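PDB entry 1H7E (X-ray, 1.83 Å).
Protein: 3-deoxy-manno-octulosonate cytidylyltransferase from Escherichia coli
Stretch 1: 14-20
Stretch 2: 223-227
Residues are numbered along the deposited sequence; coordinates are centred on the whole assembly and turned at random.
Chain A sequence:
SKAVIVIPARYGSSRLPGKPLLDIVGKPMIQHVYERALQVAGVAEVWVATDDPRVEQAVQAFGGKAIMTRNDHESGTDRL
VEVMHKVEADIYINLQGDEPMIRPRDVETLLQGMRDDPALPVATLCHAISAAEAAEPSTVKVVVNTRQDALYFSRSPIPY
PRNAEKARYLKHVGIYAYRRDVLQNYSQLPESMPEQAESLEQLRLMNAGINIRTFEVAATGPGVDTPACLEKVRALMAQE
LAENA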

# COMPACT_ATOMS: atom_id res chain seq x y z
N SER A 14 20.83 21.55 8.94
CA SER A 14 22.20 21.36 8.44
C SER A 14 22.64 22.21 7.23
O SER A 14 23.60 22.99 7.33
CB SER A 14 22.43 19.86 8.16
OG SER A 14 21.35 19.29 7.44
N ARG A 15 21.96 22.06 6.09
CA ARG A 15 22.29 22.79 4.87
C ARG A 15 21.62 24.17 4.70
O ARG A 15 21.73 24.79 3.63
CB ARG A 15 22.04 21.90 3.63
CG ARG A 15 23.12 20.84 3.40
CD ARG A 15 22.63 19.70 2.50
NE ARG A 15 22.17 20.17 1.20
CZ ARG A 15 20.97 19.91 0.68
NH1 ARG A 15 20.10 19.16 1.36
NH2 ARG A 15 20.64 20.39 -0.51
N LEU A 16 20.95 24.64 5.76
CA LEU A 16 20.28 25.95 5.79
C LEU A 16 19.99 26.39 7.23
O LEU A 16 18.83 26.39 7.66
CB LEU A 16 18.96 25.94 4.98
CG LEU A 16 18.97 26.08 3.45
CD1 LEU A 16 17.53 26.06 2.92
CD2 LEU A 16 19.67 27.37 3.02
N PRO A 17 21.04 26.79 7.99
CA PRO A 17 20.87 27.23 9.39
C PRO A 17 19.99 28.49 9.52
O PRO A 17 20.28 29.53 8.93
CB PRO A 17 22.32 27.47 9.86
CG PRO A 17 23.05 27.81 8.59
CD PRO A 17 22.46 26.82 7.60
N GLY A 18 18.91 28.35 10.29
CA GLY A 18 17.97 29.45 10.48
C GLY A 18 17.04 29.57 9.29
O GLY A 18 16.62 30.66 8.91
N LYS A 19 16.68 28.42 8.74
CA LYS A 19 15.82 28.32 7.57
C LYS A 19 14.51 29.13 7.59
O LYS A 19 14.22 29.84 6.63
CB LYS A 19 15.55 26.85 7.26
CG LYS A 19 15.10 26.57 5.85
CD LYS A 19 15.11 25.08 5.53
CE LYS A 19 14.11 24.31 6.37
NZ LYS A 19 14.07 22.87 5.96
N PRO A 20 13.72 29.07 8.69
CA PRO A 20 12.47 29.85 8.68
C PRO A 20 12.67 31.37 8.68
O PRO A 20 11.75 32.11 8.35
CB PRO A 20 11.77 29.37 9.96
CG PRO A 20 12.91 29.02 10.87
CD PRO A 20 13.86 28.30 9.94
N GLY A 223 9.26 23.79 -3.04
CA GLY A 223 9.51 24.05 -1.63
C GLY A 223 10.98 24.36 -1.46
O GLY A 223 11.81 23.88 -2.24
N VAL A 224 11.33 25.17 -0.46
CA VAL A 224 12.72 25.53 -0.24
C VAL A 224 13.50 24.53 0.59
O VAL A 224 13.23 24.34 1.78
CB VAL A 224 12.85 26.94 0.37
CG1 VAL A 224 14.32 27.33 0.50
CG2 VAL A 224 12.11 27.96 -0.50
N ASP A 225 14.51 23.92 -0.04
CA ASP A 225 15.37 22.92 0.60
C ASP A 225 16.84 23.21 0.23
O ASP A 225 17.72 23.19 1.09
CB ASP A 225 14.99 21.51 0.11
CG ASP A 225 14.66 20.55 1.25
OD1 ASP A 225 14.46 21.00 2.40
OD2 ASP A 225 14.60 19.33 0.98
N THR A 226 17.07 23.48 -1.05
CA THR A 226 18.40 23.78 -1.58
C THR A 226 18.45 25.23 -2.13
O THR A 226 17.42 25.77 -2.55
CB THR A 226 18.77 22.76 -2.72
OG1 THR A 226 20.12 22.95 -3.15
CG2 THR A 226 17.85 22.92 -3.93
N PRO A 227 19.63 25.89 -2.07
CA PRO A 227 19.85 27.27 -2.55
C PRO A 227 19.72 27.47 -4.07
O PRO A 227 19.73 28.60 -4.56
CB PRO A 227 21.27 27.59 -2.05
CG PRO A 227 21.93 26.25 -2.01
CD PRO A 227 20.84 25.39 -1.39

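The contact between these two segments, far apart in sequence, illustrates how loops can be held mainly by side-chain packing, with one longer-range charge attraction: three side chains of one loop lie against the other, with no hydrogen bond or salt bridge between them, and 272 Å² is buried in total. The backbones stay well separated, with 7.6 Å between the CA atoms of Arg-15 and Thr-226, so side chains must span the gap.

Leu-16 has the largest area covered by the other stretch, 57 Å². Its CB points toward that stretch, and with chi1 m and chi2 t its CD1 comes within 3.4 Å of Asp-225 O and 4.2 Å of Val-224 CG1; an apolar side chain suits this packing. Leu-16 also opens a type II turn ending at Lys-19, in which Gly-18 adopts a positive phi that favours glycine.

Lys-19 also points its CB toward the second stretch. Its CD lies 4.3 Å from Val-224 O, while NZ, hydrogen-bonded elsewhere in the structure, sits 4.0 Å from Asp-225 OD1, an attraction of opposite charges beyond salt-bridge range. The CA-to-CB bond of Asp-225 points away, but its acidic end comes nearer. The exposed Arg-15 is long enough to bring its guanidinium edge to Thr-226, with NH2 3.7 Å from OG1, while Asp-225 O lies over one face.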